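Local coordinates for protein haloacid dehalogenase-like hydrolase (Klebsiella pneumoniae subsp. pneumoniae, PDB 3PGV) that probably acts as a magnesium-dependent phosphatase of the Cof family within the haloacid dehalogenase superfamily, at residues A[110-120]-A[166-176]. Residues are numbered along the deposited sequence; the frame is centred on the assembly and turned at random.
Sequences LFEIVRNDPKI and VFFTCEDHEHL
K119 crosses one face of the H175 imidazole obliquely and reaches past it to D172. Its CB sits 3.9 Å from H175 CD2; CD then passes over the ring centre, 4.0 Å from the H175 centroid, as a CH-pi contact. The bend at chi3 (72°) carries CE toward D172 OD2, and K119 NZ closes a salt bridge to that oxygen at 2.8 Å, meeting it on the anti side. A lysine suits this place because its methylenes can cover a ring while its ammonium still reaches an acid. That acid is also the N-cap of helix 173-187, its OD1 accepting weakly from H175 N. The contact ties the loop between helix 104-110 and strand 121-126 to the strand-to-helix junction of the cap domain, whose sheet sets 121-126 beside 163-169. Histidine offers a flat face to the lysine and an in-plane N-H to an acid: H175 NE2 donates to the syn lone pair of D117 OD2 (2.7 Å, 161°). Aspartate has a second oxygen to spend, and D117 OD1 accepts from K119 N in an Asx turn, which helps fix the carboxylate. F168 gives loop methyls a broad ring to pack on: V114 CG2 lies 3.6 Å from F168 CD1, while I120 CG2 meets the ring edge.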
loop_
_atom_site.group_PDB
_atom_site.type_symbol
_atom_site.label_atom_id
_atom_site.label_comp_id
_atom_site.label_asym_id
_atom_site.label_seq_id
_atom_site.Cartn_x
_atom_site.Cartn_y
_atom_site.Cartn_z
ATOM N N LEU A 110 -7.784 -1.983 18.687
ATOM C CA LEU A 110 -6.685 -2.561 17.896
ATOM C C LEU A 110 -5.355 -2.447 18.607
ATOM O O LEU A 110 -4.498 -3.326 18.456
ATOM C CB LEU A 110 -6.595 -1.887 16.517
ATOM C CG LEU A 110 -7.700 -2.255 15.515
ATOM C CD1 LEU A 110 -7.625 -1.371 14.282
ATOM C CD2 LEU A 110 -7.617 -3.728 15.119
ATOM N N PHE A 111 -5.174 -1.368 19.415
ATOM C CA PHE A 111 -3.929 -1.141 20.173
ATOM C C PHE A 111 -3.644 -2.271 21.165
ATOM O O PHE A 111 -2.486 -2.495 21.518
ATOM C CB PHE A 111 -4.005 0.180 20.942
ATOM C CG PHE A 111 -4.005 1.445 20.119
ATOM C CD1 PHE A 111 -3.729 1.411 18.756
ATOM C CD2 PHE A 111 -4.192 2.684 20.722
ATOM C CE1 PHE A 111 -3.731 2.585 17.997
ATOM C CE2 PHE A 111 -4.185 3.858 19.963
ATOM C CZ PHE A 111 -3.948 3.799 18.603
ATOM N N GLU A 112 -4.705 -2.965 21.637
ATOM C CA GLU A 112 -4.614 -3.905 22.745
ATOM C C GLU A 112 -5.190 -5.283 22.442
ATOM O O GLU A 112 -5.107 -6.165 23.290
ATOM C CB GLU A 112 -5.316 -3.299 23.991
ATOM C CG GLU A 112 -4.659 -2.014 24.499
ATOM C CD GLU A 112 -3.183 -2.178 24.839
ATOM O OE1 GLU A 112 -2.838 -3.169 25.524
ATOM O OE2 GLU A 112 -2.373 -1.323 24.414
ATOM N N ILE A 113 -5.799 -5.474 21.250
ATOM C CA ILE A 113 -6.497 -6.725 20.917
ATOM C C ILE A 113 -5.633 -7.985 21.124
ATOM O O ILE A 113 -6.139 -9.002 21.617
ATOM C CB ILE A 113 -7.199 -6.668 19.518
ATOM C CG1 ILE A 113 -8.213 -7.832 19.353
ATOM C CG2 ILE A 113 -6.177 -6.619 18.362
ATOM C CD1 ILE A 113 -9.168 -7.734 18.095
ATOM N N VAL A 114 -4.324 -7.902 20.809
ATOM C CA VAL A 114 -3.415 -9.048 20.974
ATOM C C VAL A 114 -2.171 -8.659 21.767
ATOM O O VAL A 114 -1.077 -9.110 21.454
ATOM C CB VAL A 114 -3.061 -9.722 19.618
ATOM C CG1 VAL A 114 -4.223 -10.560 19.105
ATOM C CG2 VAL A 114 -2.640 -8.686 18.582
ATOM N N ARG A 115 -2.350 -7.841 22.829
ATOM C CA ARG A 115 -1.241 -7.403 23.668
ATOM C C ARG A 115 -0.478 -8.588 24.262
ATOM O O ARG A 115 0.759 -8.562 24.326
ATOM C CB ARG A 115 -1.746 -6.504 24.798
ATOM C CG ARG A 115 -0.625 -5.954 25.670
ATOM C CD ARG A 115 -0.421 -4.518 25.366
ATOM N NE ARG A 115 0.976 -4.147 25.338
ATOM C CZ ARG A 115 1.405 -2.959 24.946
ATOM N NH1 ARG A 115 0.541 -2.033 24.544
ATOM N NH2 ARG A 115 2.702 -2.683 24.943
ATOM N N ASN A 116 -1.215 -9.623 24.706
ATOM C CA ASN A 116 -0.638 -10.763 25.425
ATOM C C ASN A 116 -0.275 -11.940 24.529
ATOM O O ASN A 116 0.048 -13.012 25.038
ATOM C CB ASN A 116 -1.560 -11.201 26.556
ATOM C CG ASN A 116 -1.870 -10.088 27.530
ATOM O OD1 ASN A 116 -3.030 -9.737 27.749
ATOM N ND2 ASN A 116 -0.830 -9.429 28.041
ATOM N N ASP A 117 -0.276 -11.742 23.198
ATOM C CA ASP A 117 0.127 -12.809 22.284
ATOM C C ASP A 117 1.630 -12.671 22.000
ATOM O O ASP A 117 2.040 -11.749 21.306
ATOM C CB ASP A 117 -0.698 -12.751 20.984
ATOM C CG ASP A 117 -0.620 -14.004 20.122
ATOM O OD1 ASP A 117 0.463 -14.611 20.058
ATOM O OD2 ASP A 117 -1.611 -14.313 19.439
ATOM N N PRO A 118 2.486 -13.531 22.591
ATOM C CA PRO A 118 3.933 -13.374 22.375
ATOM C C PRO A 118 4.360 -13.549 20.911
ATOM O O PRO A 118 5.443 -13.105 20.535
ATOM C CB PRO A 118 4.542 -14.456 23.275
ATOM C CG PRO A 118 3.476 -15.473 23.421
ATOM C CD PRO A 118 2.190 -14.705 23.439
ATOM N N LYS A 119 3.500 -14.187 20.082
ATOM C CA LYS A 119 3.800 -14.444 18.673
ATOM C C LYS A 119 3.536 -13.223 17.788
ATOM O O LYS A 119 4.112 -13.122 16.705
ATOM C CB LYS A 119 3.007 -15.669 18.159
ATOM C CG LYS A 119 3.381 -16.982 18.865
ATOM C CD LYS A 119 2.558 -18.179 18.351
ATOM C CE LYS A 119 2.963 -18.617 16.956
ATOM N NZ LYS A 119 2.180 -19.790 16.496
ATOM N N ILE A 120 2.669 -12.287 18.247
ATOM C CA ILE A 120 2.309 -11.114 17.444
ATOM C C ILE A 120 2.862 -9.801 18.040
ATOM O O ILE A 120 2.764 -9.575 19.246
ATOM C CB ILE A 120 0.775 -11.033 17.232
ATOM C CG1 ILE A 120 0.220 -12.343 16.638
ATOM C CG2 ILE A 120 0.407 -9.819 16.367
ATOM C CD1 ILE A 120 -1.368 -12.443 16.635
ATOM N N VAL A 166 -3.184 0.153 11.648
ATOM C CA VAL A 166 -2.591 -0.716 12.651
ATOM C C VAL A 166 -2.197 -2.004 11.928
ATOM O O VAL A 166 -2.960 -2.481 11.080
ATOM C CB VAL A 166 -3.566 -1.006 13.842
ATOM C CG1 VAL A 166 -2.944 -2.012 14.832
ATOM C CG2 VAL A 166 -3.965 0.284 14.553
ATOM N N PHE A 167 -0.986 -2.511 12.168
ATOM C CA PHE A 167 -0.557 -3.752 11.514
ATOM C C PHE A 167 0.082 -4.733 12.462
ATOM O O PHE A 167 0.827 -4.349 13.355
ATOM C CB PHE A 167 0.314 -3.482 10.277
ATOM C CG PHE A 167 1.549 -2.632 10.501
ATOM C CD1 PHE A 167 1.449 -1.247 10.606
ATOM C CD2 PHE A 167 2.818 -3.196 10.451
ATOM C CE1 PHE A 167 2.590 -0.458 10.750
ATOM C CE2 PHE A 167 3.957 -2.404 10.575
ATOM C CZ PHE A 167 3.837 -1.038 10.716
ATOM N N PHE A 168 -0.279 -5.999 12.317
ATOM C CA PHE A 168 0.172 -7.067 13.187
ATOM C C PHE A 168 1.212 -7.897 12.499
ATOM O O PHE A 168 0.951 -8.443 11.420
ATOM C CB PHE A 168 -1.026 -7.930 13.626
ATOM C CG PHE A 168 -2.142 -7.115 14.246
ATOM C CD1 PHE A 168 -2.116 -6.783 15.597
ATOM C CD2 PHE A 168 -3.188 -6.626 13.463
ATOM C CE1 PHE A 168 -3.121 -5.988 16.158
ATOM C CE2 PHE A 168 -4.188 -5.829 14.024
ATOM C CZ PHE A 168 -4.154 -5.522 15.370
ATOM N N THR A 169 2.441 -7.918 13.055
ATOM C CA THR A 169 3.544 -8.697 12.480
ATOM C C THR A 169 3.759 -9.979 13.263
ATOM O O THR A 169 3.718 -9.966 14.492
ATOM C CB THR A 169 4.826 -7.839 12.334
ATOM O OG1 THR A 169 5.181 -7.313 13.606
ATOM C CG2 THR A 169 4.654 -6.683 11.322
ATOM N N CYS A 170 3.900 -11.099 12.549
ATOM C CA CYS A 170 4.059 -12.433 13.126
ATOM C C CYS A 170 4.735 -13.340 12.089
ATOM O O CYS A 170 4.258 -13.429 10.970
ATOM C CB CYS A 170 2.700 -12.991 13.555
ATOM S SG CYS A 170 2.751 -14.693 14.174
ATOM N N GLU A 171 5.828 -14.026 12.469
ATOM C CA GLU A 171 6.545 -14.943 11.574
ATOM C C GLU A 171 5.653 -16.106 11.114
ATOM O O GLU A 171 5.809 -16.602 9.997
ATOM C CB GLU A 171 7.819 -15.480 12.258
ATOM C CG GLU A 171 8.875 -14.406 12.486
ATOM C CD GLU A 171 10.110 -14.859 13.244
ATOM O OE1 GLU A 171 9.963 -15.336 14.394
ATOM O OE2 GLU A 171 11.230 -14.656 12.722
ATOM N N ASP A 172 4.709 -16.531 11.976
ATOM C CA ASP A 172 3.788 -17.627 11.670
ATOM C C ASP A 172 2.532 -17.069 10.966
ATOM O O ASP A 172 1.653 -16.509 11.624
ATOM C CB ASP A 172 3.416 -18.384 12.967
ATOM C CG ASP A 172 2.539 -19.623 12.784
ATOM O OD1 ASP A 172 2.050 -19.846 11.653
ATOM O OD2 ASP A 172 2.295 -20.336 13.791
ATOM N N HIS A 173 2.485 -17.183 9.615
ATOM C CA HIS A 173 1.367 -16.713 8.798
ATOM C C HIS A 173 0.043 -17.333 9.230
ATOM O O HIS A 173 -0.960 -16.624 9.331
ATOM C CB HIS A 173 1.615 -17.007 7.307
ATOM C CG HIS A 173 0.404 -16.780 6.450
ATOM N ND1 HIS A 173 -0.113 -15.511 6.253
ATOM C CD2 HIS A 173 -0.370 -17.672 5.795
ATOM C CE1 HIS A 173 -1.189 -15.674 5.499
ATOM N NE2 HIS A 173 -1.379 -16.950 5.187
ATOM N N GLU A 174 0.033 -18.664 9.454
ATOM C CA GLU A 174 -1.158 -19.400 9.849
ATOM C C GLU A 174 -1.753 -18.864 11.154
ATOM O O GLU A 174 -2.958 -18.956 11.353
ATOM C CB GLU A 174 -0.854 -20.912 9.974
ATOM C CG GLU A 174 -0.731 -21.652 8.642
ATOM C CD GLU A 174 0.456 -21.284 7.757
ATOM O OE1 GLU A 174 1.532 -20.923 8.295
ATOM O OE2 GLU A 174 0.325 -21.437 6.523
ATOM N N HIS A 175 -0.907 -18.304 12.041
ATOM C CA HIS A 175 -1.362 -17.750 13.315
ATOM C C HIS A 175 -2.148 -16.426 13.121
ATOM O O HIS A 175 -3.024 -16.113 13.930
ATOM C CB HIS A 175 -0.172 -17.551 14.268
ATOM C CG HIS A 175 -0.571 -17.140 15.648
ATOM N ND1 HIS A 175 -1.146 -18.040 16.532
ATOM C CD2 HIS A 175 -0.428 -15.952 16.266
ATOM C CE1 HIS A 175 -1.375 -17.356 17.640
ATOM N NE2 HIS A 175 -0.943 -16.105 17.539
ATOM N N LEU A 176 -1.864 -15.686 12.014
ATOM C CA LEU A 176 -2.543 -14.422 11.696
ATOM C C LEU A 176 -3.915 -14.630 11.061
ATOM O O LEU A 176 -4.784 -13.760 11.187
ATOM C CB LEU A 176 -1.667 -13.542 10.773
ATOM C CG LEU A 176 -0.415 -12.924 11.415
ATOM C CD1 LEU A 176 0.429 -12.195 10.373
ATOM C CD2 LEU A 176 -0.788 -11.986 12.550
HETATM O O HOH W 1 6.702 -13.617 15.095
HETATM O O HOH W 2 6.363 -10.964 15.784
#